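Local coordinates for fanconi-associated nuclease 1 homolog (Pseudomonas aeruginosa, PDB 5Y7Q), which belongs to the FAN1 family of nucleases, with HTH, SAP and VRR-NUC regions in one chain, and is modelled here with bound DNA, at residues Q531-A535 against Q536-R540; P40-Y43 against L44-R48; L298-R301 against L302-S306; L481-P484 against F485-W488. All blocks are in the same frame, centred on the assembly; numbering follows the deposited sequence.

Contact 1 of 4, residues Q531-A535 against Q536-R540; sequences QFWPA and QRRYR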
loop_
_atom_site.group_PDB
_atom_site.type_symbol
_atom_site.label_atom_id
_atom_site.label_comp_id
_atom_site.label_asym_id
_atom_site.label_seq_id
_atom_site.Cartn_x
_atom_site.Cartn_y
_atom_site.Cartn_z
ATOM N N GLN A 531 11.766 -26.892 5.342
ATOM C CA GLN A 531 11.766 -28.021 6.251
ATOM C C GLN A 531 13.116 -28.123 6.947
ATOM O O GLN A 531 14.169 -27.848 6.354
ATOM C CB GLN A 531 11.397 -29.348 5.557
ATOM C CG GLN A 531 11.677 -29.464 4.082
ATOM C CD GLN A 531 11.660 -30.925 3.628
ATOM O OE1 GLN A 531 11.252 -31.814 4.386
ATOM N NE2 GLN A 531 12.119 -31.180 2.404
ATOM N N PHE A 532 13.054 -28.490 8.223
ATOM C CA PHE A 532 14.202 -28.575 9.095
ATOM C C PHE A 532 14.335 -29.999 9.603
ATOM O O PHE A 532 13.339 -30.677 9.897
ATOM C CB PHE A 532 14.080 -27.613 10.283
ATOM C CG PHE A 532 14.023 -26.158 9.888
ATOM C CD1 PHE A 532 15.133 -25.525 9.345
ATOM C CD2 PHE A 532 12.858 -25.418 10.071
ATOM C CE1 PHE A 532 15.075 -24.187 8.984
ATOM C CE2 PHE A 532 12.798 -24.091 9.716
ATOM C CZ PHE A 532 13.896 -23.472 9.175
ATOM N N TRP A 533 15.582 -30.434 9.702
ATOM C CA TRP A 533 15.948 -31.667 10.382
ATOM C C TRP A 533 16.852 -31.198 11.515
ATOM O O TRP A 533 18.068 -31.000 11.312
ATOM C CB TRP A 533 16.648 -32.640 9.440
ATOM C CG TRP A 533 15.824 -33.180 8.263
ATOM C CD1 TRP A 533 15.089 -34.339 8.237
ATOM C CD2 TRP A 533 15.715 -32.612 6.942
ATOM N NE1 TRP A 533 14.524 -34.520 6.993
ATOM C CE2 TRP A 533 14.897 -33.484 6.176
ATOM C CE3 TRP A 533 16.217 -31.451 6.334
ATOM C CZ2 TRP A 533 14.567 -33.225 4.835
ATOM C CZ3 TRP A 533 15.887 -31.198 4.996
ATOM C CH2 TRP A 533 15.072 -32.082 4.266
ATOM N N PRO A 534 16.279 -30.891 12.687
ATOM C CA PRO A 534 17.083 -30.323 13.788
ATOM C C PRO A 534 18.156 -31.243 14.313
ATOM O O PRO A 534 19.070 -30.749 14.980
ATOM C CB PRO A 534 16.042 -30.015 14.877
ATOM C CG PRO A 534 14.792 -30.728 14.460
ATOM C CD PRO A 534 14.833 -30.785 12.955
ATOM N N ALA A 535 18.070 -32.550 14.050
ATOM C CA ALA A 535 19.103 -33.480 14.507
ATOM C C ALA A 535 20.455 -33.152 13.885
ATOM O O ALA A 535 21.468 -33.031 14.588
ATOM C CB ALA A 535 18.705 -34.921 14.177
ATOM N N GLN A 536 20.498 -33.054 12.563
ATOM C CA GLN A 536 21.706 -32.709 11.834
ATOM C C GLN A 536 21.772 -31.233 11.459
ATOM O O GLN A 536 22.625 -30.852 10.662
ATOM C CB GLN A 536 21.839 -33.603 10.603
ATOM C CG GLN A 536 20.522 -33.859 9.895
ATOM C CD GLN A 536 20.375 -35.285 9.387
ATOM O OE1 GLN A 536 19.542 -35.561 8.516
ATOM N NE2 GLN A 536 21.171 -36.201 9.940
ATOM N N ARG A 537 20.849 -30.410 11.960
ATOM C CA ARG A 537 20.844 -28.950 11.736
ATOM C C ARG A 537 20.785 -28.594 10.249
ATOM O O ARG A 537 21.503 -27.708 9.771
ATOM C CB ARG A 537 22.044 -28.270 12.406
ATOM C CG ARG A 537 22.164 -28.580 13.898
ATOM C CD ARG A 537 23.379 -27.928 14.530
ATOM N NE ARG A 537 23.188 -26.496 14.594
ATOM C CZ ARG A 537 24.141 -25.607 14.853
ATOM N NH1 ARG A 537 25.391 -26.012 15.066
ATOM N NH2 ARG A 537 23.825 -24.302 14.897
ATOM N N ARG A 538 19.887 -29.253 9.515
ATOM C CA ARG A 538 19.842 -29.064 8.072
ATOM C C ARG A 538 18.485 -28.532 7.626
ATOM O O ARG A 538 17.466 -28.681 8.312
ATOM C CB ARG A 538 20.158 -30.374 7.329
ATOM C CG ARG A 538 20.689 -30.176 5.901
ATOM C CD ARG A 538 21.010 -31.507 5.216
ATOM N NE ARG A 538 19.827 -32.192 4.683
ATOM C CZ ARG A 538 19.255 -33.255 5.242
ATOM N NH1 ARG A 538 18.191 -33.812 4.671
ATOM N NH2 ARG A 538 19.758 -33.767 6.366
ATOM N N TYR A 539 18.475 -27.905 6.457
ATOM C CA TYR A 539 17.247 -27.313 5.952
ATOM C C TYR A 539 17.150 -27.544 4.458
ATOM O O TYR A 539 18.150 -27.766 3.772
ATOM C CB TYR A 539 17.157 -25.807 6.253
ATOM C CG TYR A 539 17.904 -24.925 5.280
ATOM C CD1 TYR A 539 19.284 -24.837 5.311
ATOM C CD2 TYR A 539 17.228 -24.167 4.339
ATOM C CE1 TYR A 539 19.973 -24.037 4.432
ATOM C CE2 TYR A 539 17.920 -23.350 3.448
ATOM C CZ TYR A 539 19.295 -23.294 3.497
ATOM O OH TYR A 539 19.999 -22.487 2.623
ATOM N N ARG A 540 15.914 -27.507 3.968
ATOM C CA ARG A 540 15.659 -27.405 2.540
ATOM C C ARG A 540 14.393 -26.581 2.338
ATOM O O ARG A 540 13.424 -26.770 3.069
ATOM C CB ARG A 540 15.500 -28.782 1.907
ATOM C CG ARG A 540 15.064 -28.705 0.485
ATOM C CD ARG A 540 15.004 -30.053 -0.223
ATOM N NE ARG A 540 13.996 -30.938 0.348
ATOM C CZ ARG A 540 13.491 -31.974 -0.302
ATOM N NH1 ARG A 540 13.900 -32.215 -1.532
ATOM N NH2 ARG A 540 12.579 -32.754 0.269
#
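Arg538 lays its guanidinium over one face of the Trp533 indole, next to the turn of a beta hairpin. The two planes are 19° apart. Arg538 CZ stands 4.0 Å from the centroid of the six-membered ring of Trp533, a cation-pi stack. The Arg538 chain is extended as far as CD and then bends (chi3 80°), which brings the guanidinium back over the ring with NH1 nearest to it. Arg540 approaches the same indole at its rim, where its CB lies 3.9 Å from Trp533 CZ3.

On the other face of the hairpin, Phe532 CD1 packs on Tyr539 CB at 3.7 Å. The Phe532 ring also packs on Leu495, Gln498 and Cys502 of helix 493-502.

Backbone bonds hold these side chains in register. Gln531 pairs with Arg540, and Trp533 with Arg538, each as an antiparallel hydrogen-bonded pair; Trp533 N reaches Arg538 O at 2.9 Å. Arg537 and Arg538 both lie opposite Trp533, which makes a G1 beta bulge. Arg537 takes the positive phi of the bulge, and its NE is bonded to Asp501 O. On its other side strand 529-533 pairs antiparallel with strand 402-405, through a backbone hydrogen bond of Phe532 with Ala402.

Gln536 probably helps to fix the rotation of the stacked group. Its OE1 accepts Arg538 NH2 at 2.8 Å, within the guanidinium plane but from above the plane of the amide.

Contact 2 of 4, residues P40-Y43 against L44-R48; sequences PFYY and LHNFR. With nucleotides of chain B.
Phe41 packs on His45 and Leu44 in the first turn of a helix. Phe41 CB sits over one face of the His45 imidazole, 4.2 Å from its centroid, as a CH-pi contact. Phe41 O lies over a face of the same ring, displaced toward the rim, and accepts His45 N at 3.0 Å. The phenyl runs alongside Leu44, with Phe41 CD1 4.0 Å from Leu44 CD2. Leu44 CG in turn lies over one face of the Arg48 guanidinium, whose NH2 forms a salt bridge with Glu78.

Phe41 is the N-cap residue of helix 42-57, which falls in the HTH range of the FAN1 family. Backbone bonds from Asn46 N to Tyr42 O and from Phe47 N to Tyr43 O carry the helix on. The well-packed side faces helix 78-89: Phe41 and Tyr43 touch Ala82, Leu44 touches Gln81 and Phe47 touches Val85. Tyr43 is buried there, with its OH bonded to Glu104 and its ring in a cation-pi contact with Arg86.

The Tyr42 side is built differently. Its CG stands between the backbone N and the carbonyl carbon (chi1 69°), which carries the ring away from the helix toward the DNA. Tyr42 OH donates to OP2 of DG10 of chain B at 2.6 Å, and the phosphate meets the ring edge. Side-chain contact within 40-48 is slight here: Asn46 ND2 comes only to 4.3 Å from Tyr42 CD2. Tyr42 packs instead on Val212, and partly exposed Asn46 on Phe211, of helix 209-215.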
loop_
_atom_site.group_PDB
_atom_site.type_symbol
_atom_site.label_atom_id
_atom_site.label_comp_id
_atom_site.label_asym_id
_atom_site.label_seq_id
_atom_site.Cartn_x
_atom_site.Cartn_y
_atom_site.Cartn_z
ATOM N N PRO A 40 -14.166 11.158 27.576
ATOM C CA PRO A 40 -15.162 11.131 26.489
ATOM C C PRO A 40 -14.801 11.988 25.289
ATOM O O PRO A 40 -15.377 11.792 24.206
ATOM C CB PRO A 40 -16.439 11.639 27.170
ATOM C CG PRO A 40 -15.968 12.324 28.404
ATOM C CD PRO A 40 -14.724 11.629 28.844
ATOM N N PHE A 41 -13.874 12.931 25.443
ATOM C CA PHE A 41 -13.426 13.802 24.361
ATOM C C PHE A 41 -12.126 13.344 23.685
ATOM O O PHE A 41 -11.485 14.158 23.014
ATOM C CB PHE A 41 -13.325 15.242 24.851
ATOM C CG PHE A 41 -14.663 15.925 24.945
ATOM C CD1 PHE A 41 -15.405 16.183 23.792
ATOM C CD2 PHE A 41 -15.196 16.286 26.185
ATOM C CE1 PHE A 41 -16.658 16.794 23.874
ATOM C CE2 PHE A 41 -16.442 16.906 26.273
ATOM C CZ PHE A 41 -17.176 17.163 25.121
ATOM N N TYR A 42 -11.695 12.092 23.893
ATOM C CA TYR A 42 -10.398 11.601 23.416
ATOM C C TYR A 42 -10.086 12.053 21.987
ATOM O O TYR A 42 -8.965 12.497 21.697
ATOM C CB TYR A 42 -10.352 10.059 23.494
ATOM C CG TYR A 42 -11.267 9.356 22.511
ATOM C CD1 TYR A 42 -12.603 9.115 22.815
ATOM C CD2 TYR A 42 -10.810 8.980 21.257
ATOM C CE1 TYR A 42 -13.448 8.506 21.896
ATOM C CE2 TYR A 42 -11.637 8.369 20.338
ATOM C CZ TYR A 42 -12.950 8.133 20.659
ATOM O OH TYR A 42 -13.769 7.526 19.730
ATOM N N TYR A 43 -11.087 11.988 21.103
ATOM C CA TYR A 43 -10.886 12.324 19.696
ATOM C C TYR A 43 -10.590 13.812 19.513
ATOM O O TYR A 43 -9.677 14.181 18.761
ATOM C CB TYR A 43 -12.121 11.910 18.890
ATOM C CG TYR A 43 -13.427 12.572 19.350
ATOM C CD1 TYR A 43 -14.129 12.080 20.451
ATOM C CD2 TYR A 43 -13.950 13.686 18.684
ATOM C CE1 TYR A 43 -15.307 12.674 20.888
ATOM C CE2 TYR A 43 -15.138 14.269 19.098
ATOM C CZ TYR A 43 -15.815 13.768 20.206
ATOM O OH TYR A 43 -16.995 14.353 20.643
ATOM N N LEU A 44 -11.349 14.682 20.193
ATOM C CA LEU A 44 -11.077 16.116 20.124
ATOM C C LEU A 44 -9.672 16.440 20.629
ATOM O O LEU A 44 -8.929 17.181 19.974
ATOM C CB LEU A 44 -12.130 16.883 20.915
ATOM C CG LEU A 44 -11.916 18.376 21.097
ATOM C CD1 LEU A 44 -11.942 19.049 19.757
ATOM C CD2 LEU A 44 -13.020 18.894 21.968
ATOM N N HIS A 45 -9.292 15.878 21.791
ATOM C CA HIS A 45 -7.921 15.983 22.300
ATOM C C HIS A 45 -6.887 15.632 21.229
ATOM O O HIS A 45 -5.897 16.357 21.035
ATOM C CB HIS A 45 -7.731 15.065 23.506
ATOM C CG HIS A 45 -8.556 15.429 24.694
ATOM N ND1 HIS A 45 -9.137 16.669 24.850
ATOM C CD2 HIS A 45 -8.882 14.718 25.801
ATOM C CE1 HIS A 45 -9.794 16.705 25.996
ATOM N NE2 HIS A 45 -9.656 15.534 26.593
ATOM N N ASN A 46 -7.092 14.512 20.525
ATOM C CA ASN A 46 -6.140 14.150 19.481
ATOM C C ASN A 46 -6.097 15.219 18.388
ATOM O O ASN A 46 -5.015 15.598 17.910
ATOM C CB ASN A 46 -6.480 12.768 18.893
ATOM C CG ASN A 46 -6.485 11.645 19.947
ATOM O OD1 ASN A 46 -5.885 11.775 21.023
ATOM N ND2 ASN A 46 -7.171 10.536 19.631
ATOM N N PHE A 47 -7.261 15.740 18.003
ATOM C CA PHE A 47 -7.312 16.740 16.938
ATOM C C PHE A 47 -6.577 18.029 17.323
ATOM O O PHE A 47 -5.820 18.589 16.510
ATOM C CB PHE A 47 -8.769 17.034 16.594
ATOM C CG PHE A 47 -8.946 17.799 15.324
ATOM C CD1 PHE A 47 -9.097 17.139 14.120
ATOM C CD2 PHE A 47 -8.953 19.172 15.326
ATOM C CE1 PHE A 47 -9.254 17.844 12.945
ATOM C CE2 PHE A 47 -9.114 19.869 14.155
ATOM C CZ PHE A 47 -9.264 19.204 12.963
ATOM N N ARG A 48 -6.805 18.532 18.548
ATOM C CA ARG A 48 -6.020 19.658 19.057
ATOM C C ARG A 48 -4.519 19.346 19.034
ATOM O O ARG A 48 -3.700 20.207 18.671
ATOM C CB ARG A 48 -6.475 20.039 20.478
ATOM C CG ARG A 48 -7.987 20.179 20.660
ATOM C CD ARG A 48 -8.376 21.225 21.655
ATOM N NE ARG A 48 -8.716 20.715 22.987
ATOM C CZ ARG A 48 -9.908 20.869 23.571
ATOM N NH1 ARG A 48 -10.878 21.494 22.924
ATOM N NH2 ARG A 48 -10.138 20.398 24.795
ATOM P P DG B 10 -16.871 6.625 21.067
ATOM O OP1 DG B 10 -17.809 6.899 22.177
ATOM O OP2 DG B 10 -16.340 7.682 20.192
ATOM O "O5'" DG B 10 -15.686 5.814 21.743
ATOM C "C5'" DG B 10 -15.999 4.673 22.526
ATOM C "C4'" DG B 10 -14.807 3.775 22.628
ATOM O "O4'" DG B 10 -14.563 3.185 21.337
ATOM C "C3'" DG B 10 -13.527 4.501 23.028
ATOM O "O3'" DG B 10 -13.019 3.969 24.227
ATOM C "C2'" DG B 10 -12.560 4.270 21.868
ATOM C "C1'" DG B 10 -13.184 3.114 21.109
ATOM N N9 DG B 10 -12.947 3.221 19.688
ATOM C C8 DG B 10 -13.038 4.356 18.916
ATOM N N7 DG B 10 -12.758 4.156 17.661
ATOM C C5 DG B 10 -12.448 2.801 17.600
ATOM C C6 DG B 10 -12.060 1.999 16.498
ATOM O O6 DG B 10 -11.903 2.342 15.310
ATOM N N1 DG B 10 -11.835 0.670 16.887
ATOM C C2 DG B 10 -11.968 0.188 18.181
ATOM N N2 DG B 10 -11.719 -1.112 18.372
ATOM N N3 DG B 10 -12.335 0.927 19.210
ATOM C C4 DG B 10 -12.554 2.219 18.850
#

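Contact 3 of 4, residues L298-R301 against L302-S306; sequences LAQR and LYRQS
The side chains of Gln300 and Arg304, one turn apart, are joined near the C-terminal end of alpha helix 296-304.

Two polar side-chain bonds converge on one oxygen. Gln300 OE1 accepts Arg304 NE at 2.9 Å, on a lone pair in the amide plane. It also accepts Arg304 NH2 at 3.2 Å, from a direction tilted out of that plane. The oxygen lies at the edge of the guanidinium, near its plane, and the two flat groups are turned 65° apart. Bends at chi2 and chi3 fold the Arg304 chain back to this position. The other end of the amide is held as well, since Gln300 NE2 is bonded to Asp297 O.

Apolar contacts lie on another side of the helix. Leu298 CD1 meets Leu302 CG at 3.7 Å, and Leu298 goes on to touch Cys290 of helix 273-292. Ala299 CB lies 4.2 Å from Tyr303 CE2. The Tyr303 ring is wedged between helices 273-292 and 311-321. It meets Phe284 edge-to-face, and its OH is bonded to Glu291.

Backbone bonds follow the i to i+4 pattern: Leu302 to Leu298, Tyr303 to Ala299, Arg304 to Gln300. Gln305 is the first residue to leave helical geometry, yet its N still reaches Arg301 O at 3.1 Å. With CG between the backbone N and the carbonyl carbon (chi1 78°), the extended Gln305 side chain runs back along the helix to the same carbonyl, where NE2 makes a weak bond to Arg301 O at 3.4 Å.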
loop_
_atom_site.group_PDB
_atom_site.type_symbol
_atom_site.label_atom_id
_atom_site.label_comp_id
_atom_site.label_asym_id
_atom_site.label_seq_id
_atom_site.Cartn_x
_atom_site.Cartn_y
_atom_site.Cartn_z
ATOM N N LEU A 298 0.078 4.900 -27.484
ATOM C CA LEU A 298 0.015 5.776 -26.323
ATOM C C LEU A 298 0.582 5.096 -25.082
ATOM O O LEU A 298 1.274 5.743 -24.286
ATOM C CB LEU A 298 -1.419 6.239 -26.093
ATOM C CG LEU A 298 -1.674 7.132 -24.882
ATOM C CD1 LEU A 298 -0.664 8.268 -24.775
ATOM C CD2 LEU A 298 -3.087 7.677 -24.977
ATOM N N ALA A 299 0.297 3.797 -24.900
ATOM C CA ALA A 299 0.888 3.044 -23.789
ATOM C C ALA A 299 2.405 3.111 -23.842
ATOM O O ALA A 299 3.061 3.441 -22.849
ATOM C CB ALA A 299 0.432 1.585 -23.813
ATOM N N GLN A 300 2.971 2.824 -25.009
ATOM C CA GLN A 300 4.404 2.966 -25.199
ATOM C C GLN A 300 4.892 4.360 -24.797
ATOM O O GLN A 300 5.852 4.491 -24.031
ATOM C CB GLN A 300 4.738 2.668 -26.652
ATOM C CG GLN A 300 6.139 2.995 -26.966
ATOM C CD GLN A 300 6.298 4.343 -27.581
ATOM O OE1 GLN A 300 7.412 4.879 -27.642
ATOM N NE2 GLN A 300 5.198 4.908 -28.057
ATOM N N ARG A 301 4.260 5.417 -25.328
ATOM C CA ARG A 301 4.646 6.782 -24.965
ATOM C C ARG A 301 4.681 6.966 -23.446
ATOM O O ARG A 301 5.692 7.416 -22.874
ATOM C CB ARG A 301 3.661 7.772 -25.582
ATOM C CG ARG A 301 4.234 8.819 -26.503
ATOM C CD ARG A 301 3.244 9.989 -26.628
ATOM N NE ARG A 301 3.272 10.615 -27.948
ATOM C CZ ARG A 301 2.452 10.297 -28.951
ATOM N NH1 ARG A 301 2.563 10.927 -30.116
ATOM N NH2 ARG A 301 1.518 9.358 -28.796
ATOM N N LEU A 302 3.579 6.601 -22.772
ATOM C CA LEU A 302 3.456 6.874 -21.340
ATOM C C LEU A 302 4.437 6.033 -20.523
ATOM O O LEU A 302 5.081 6.546 -19.606
ATOM C CB LEU A 302 2.013 6.652 -20.866
ATOM C CG LEU A 302 0.889 7.480 -21.510
ATOM C CD1 LEU A 302 -0.496 7.040 -21.020
ATOM C CD2 LEU A 302 1.047 8.960 -21.244
ATOM N N TYR A 303 4.572 4.740 -20.835
ATOM C CA TYR A 303 5.629 3.934 -20.212
ATOM C C TYR A 303 7.019 4.548 -20.428
ATOM O O TYR A 303 7.841 4.589 -19.503
ATOM C CB TYR A 303 5.620 2.507 -20.764
ATOM C CG TYR A 303 4.529 1.583 -20.268
ATOM C CD1 TYR A 303 4.236 1.467 -18.902
ATOM C CD2 TYR A 303 3.812 0.789 -21.167
ATOM C CE1 TYR A 303 3.244 0.588 -18.450
ATOM C CE2 TYR A 303 2.822 -0.070 -20.727
ATOM C CZ TYR A 303 2.542 -0.167 -19.375
ATOM O OH TYR A 303 1.564 -1.041 -18.969
ATOM N N ARG A 304 7.304 5.017 -21.647
ATOM C CA ARG A 304 8.631 5.540 -21.944
ATOM C C ARG A 304 8.942 6.806 -21.170
ATOM O O ARG A 304 10.108 7.051 -20.851
ATOM C CB ARG A 304 8.799 5.776 -23.441
ATOM C CG ARG A 304 9.359 4.541 -24.134
ATOM C CD ARG A 304 10.506 4.866 -25.032
ATOM N NE ARG A 304 10.080 4.719 -26.412
ATOM C CZ ARG A 304 10.886 4.877 -27.451
ATOM N NH1 ARG A 304 12.167 5.191 -27.243
ATOM N NH2 ARG A 304 10.408 4.721 -28.688
ATOM N N GLN A 305 7.943 7.612 -20.821
ATOM C CA GLN A 305 8.269 8.798 -20.024
ATOM C C GLN A 305 8.209 8.543 -18.514
ATOM O O GLN A 305 8.271 9.494 -17.733
ATOM C CB GLN A 305 7.398 9.991 -20.425
ATOM C CG GLN A 305 6.002 10.008 -19.921
ATOM C CD GLN A 305 5.145 10.918 -20.766
ATOM O OE1 GLN A 305 4.498 11.840 -20.251
ATOM N NE2 GLN A 305 5.146 10.681 -22.083
ATOM N N SER A 306 8.080 7.292 -18.089
ATOM C CA SER A 306 8.084 6.934 -16.678
ATOM C C SER A 306 9.353 6.167 -16.299
ATOM O O SER A 306 9.783 5.254 -17.020
ATOM C CB SER A 306 6.851 6.092 -16.347
ATOM O OG SER A 306 6.973 5.520 -15.061
#

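Contact 4 of 4, residues L481-P484 against F485-W488; sequences LQSP and FVYW. With nucleotides of chain D.
Ser483 to Val486 form a type I beta turn, with Pro484 and Phe485 at its corners, and the end-to-end directions of 481-484 and 485-488 are 144° apart. The turn lies in the loop between helices 467-478 and 493-502 of the VRR-NUC range. Ser483 OG accepts Val486 N at 3.1 Å, so the side-chain oxygen bridges the turn. A chi1 of 74° sets OG between the backbone N and the carbonyl carbon, facing that N-H.

At the corner, Pro484 CB sits over the centre of the Phe485 ring, 4.1 Å from its centroid, as a CH-pi contact. The Phe485 ring also meets Phe415 edge-to-face. Both corner residues touch Ile423, which places the turn against helix 420-423.

Farther from the corner, the Trp488 indole spans the gap between the two arms. Val486 CG1 lies over one of its faces, and Leu417 touches both Val486 and Trp488. Gln482 turns instead to the DNA, where its NE2 makes a weak bond to O4 of DT12 of chain D. Across the mouth of the loop, Trp488 NE1 donates to Leu481 O at 3.0 Å, with that oxygen near the indole plane.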
loop_
_atom_site.group_PDB
_atom_site.type_symbol
_atom_site.label_atom_id
_atom_site.label_comp_id
_atom_site.label_asym_id
_atom_site.label_seq_id
_atom_site.Cartn_x
_atom_site.Cartn_y
_atom_site.Cartn_z
ATOM N N LEU A 481 5.433 -4.994 17.399
ATOM C CA LEU A 481 5.623 -3.671 16.828
ATOM C C LEU A 481 5.495 -3.741 15.314
ATOM O O LEU A 481 5.992 -4.667 14.686
ATOM C CB LEU A 481 6.992 -3.111 17.222
ATOM C CG LEU A 481 7.187 -2.684 18.678
ATOM C CD1 LEU A 481 8.489 -1.943 18.816
ATOM C CD2 LEU A 481 6.057 -1.808 19.152
ATOM N N GLN A 482 4.797 -2.778 14.721
ATOM C CA GLN A 482 4.652 -2.762 13.269
ATOM C C GLN A 482 5.972 -2.414 12.602
ATOM O O GLN A 482 6.654 -1.468 13.014
ATOM C CB GLN A 482 3.576 -1.770 12.863
ATOM C CG GLN A 482 2.288 -2.062 13.544
ATOM C CD GLN A 482 1.218 -2.416 12.581
ATOM O OE1 GLN A 482 1.416 -3.249 11.693
ATOM N NE2 GLN A 482 0.054 -1.786 12.740
ATOM N N SER A 483 6.345 -3.204 11.593
ATOM C CA SER A 483 7.624 -3.077 10.907
ATOM C C SER A 483 7.448 -3.499 9.462
ATOM O O SER A 483 6.500 -4.220 9.124
ATOM C CB SER A 483 8.709 -3.935 11.566
ATOM O OG SER A 483 8.475 -5.306 11.258
ATOM N N PRO A 484 8.340 -3.078 8.579
ATOM C CA PRO A 484 8.245 -3.569 7.195
ATOM C C PRO A 484 8.526 -5.068 7.027
ATOM O O PRO A 484 7.855 -5.719 6.213
ATOM C CB PRO A 484 9.280 -2.699 6.461
ATOM C CG PRO A 484 10.271 -2.289 7.541
ATOM C CD PRO A 484 9.466 -2.143 8.789
ATOM N N PHE A 485 9.549 -5.628 7.689
ATOM C CA PHE A 485 9.995 -6.981 7.353
ATOM C C PHE A 485 9.632 -8.096 8.339
ATOM O O PHE A 485 9.940 -9.260 8.049
ATOM C CB PHE A 485 11.506 -6.998 7.155
ATOM C CG PHE A 485 11.985 -5.992 6.185
ATOM C CD1 PHE A 485 12.756 -4.915 6.609
ATOM C CD2 PHE A 485 11.669 -6.105 4.850
ATOM C CE1 PHE A 485 13.209 -3.974 5.712
ATOM C CE2 PHE A 485 12.125 -5.165 3.938
ATOM C CZ PHE A 485 12.892 -4.091 4.375
ATOM N N VAL A 486 9.023 -7.812 9.489
ATOM C CA VAL A 486 8.904 -8.824 10.538
ATOM C C VAL A 486 7.449 -9.238 10.668
ATOM O O VAL A 486 6.601 -8.431 11.068
ATOM C CB VAL A 486 9.453 -8.340 11.885
ATOM C CG1 VAL A 486 9.188 -9.385 12.957
ATOM C CG2 VAL A 486 10.946 -8.049 11.773
ATOM N N TYR A 487 7.174 -10.509 10.367
ATOM C CA TYR A 487 5.839 -11.087 10.465
ATOM C C TYR A 487 5.794 -11.902 11.758
ATOM O O TYR A 487 6.128 -13.085 11.754
ATOM C CB TYR A 487 5.560 -11.994 9.259
ATOM C CG TYR A 487 5.760 -11.416 7.853
ATOM C CD1 TYR A 487 4.683 -11.288 6.975
ATOM C CD2 TYR A 487 7.012 -11.039 7.392
ATOM C CE1 TYR A 487 4.835 -10.776 5.697
ATOM C CE2 TYR A 487 7.179 -10.535 6.114
ATOM C CZ TYR A 487 6.083 -10.403 5.270
ATOM O OH TYR A 487 6.245 -9.895 3.995
ATOM N N TRP A 488 5.233 -11.324 12.824
ATOM C CA TRP A 488 5.249 -11.953 14.147
ATOM C C TRP A 488 4.220 -13.065 14.264
ATOM O O TRP A 488 4.406 -14.015 15.038
ATOM C CB TRP A 488 4.944 -10.938 15.253
ATOM C CG TRP A 488 5.740 -9.711 15.250
ATOM C CD1 TRP A 488 5.377 -8.514 14.718
ATOM C CD2 TRP A 488 7.046 -9.521 15.836
ATOM N NE1 TRP A 488 6.373 -7.594 14.927
ATOM C CE2 TRP A 488 7.408 -8.186 15.607
ATOM C CE3 TRP A 488 7.939 -10.356 16.527
ATOM C CZ2 TRP A 488 8.628 -7.665 16.019
ATOM C CZ3 TRP A 488 9.150 -9.832 16.954
ATOM C CH2 TRP A 488 9.479 -8.497 16.701
ATOM P P DT D 12 -7.070 -0.203 5.835
ATOM O OP1 DT D 12 -8.169 -0.107 4.842
ATOM O OP2 DT D 12 -7.094 0.680 7.026
ATOM O "O5'" DT D 12 -6.941 -1.732 6.340
ATOM C "C5'" DT D 12 -6.220 -2.057 7.558
ATOM C "C4'" DT D 12 -5.970 -3.567 7.681
ATOM O "O4'" DT D 12 -4.574 -3.871 7.357
ATOM C "C3'" DT D 12 -6.188 -4.157 9.080
ATOM O "O3'" DT D 12 -7.489 -4.703 9.178
ATOM C "C2'" DT D 12 -5.120 -5.240 9.135
ATOM C "C1'" DT D 12 -3.975 -4.518 8.460
ATOM N N1 DT D 12 -3.359 -3.456 9.309
ATOM C C2 DT D 12 -3.030 -3.713 10.636
ATOM O O2 DT D 12 -3.197 -4.788 11.188
ATOM N N3 DT D 12 -2.478 -2.651 11.296
ATOM C C4 DT D 12 -2.233 -1.387 10.791
ATOM O O4 DT D 12 -1.734 -0.495 11.466
ATOM C C5 DT D 12 -2.607 -1.194 9.420
ATOM C C6 DT D 12 -3.132 -2.213 8.747
#

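From the N terminus the order is contact 2, contact 3, contact 4, contact 1. Each closes before the next opens, so none nest or cross. Contact 2 starts helix 42-57 in the HTH range and meets chain B of the DNA. Contact 3 ends helix 296-304, with its centre about 47 Å from that of contact 2 and on the opposite side of the chain's centre. Contacts 4 and 1 share the VRR-NUC range, their centres about 26 Å apart. Contact 4 folds the loop leading to helix 493-502 and also reaches the DNA, at chain D. Contact 1 closes the hairpin of strands 529-533 and 538-545, which packs on that helix. None of the four touches another.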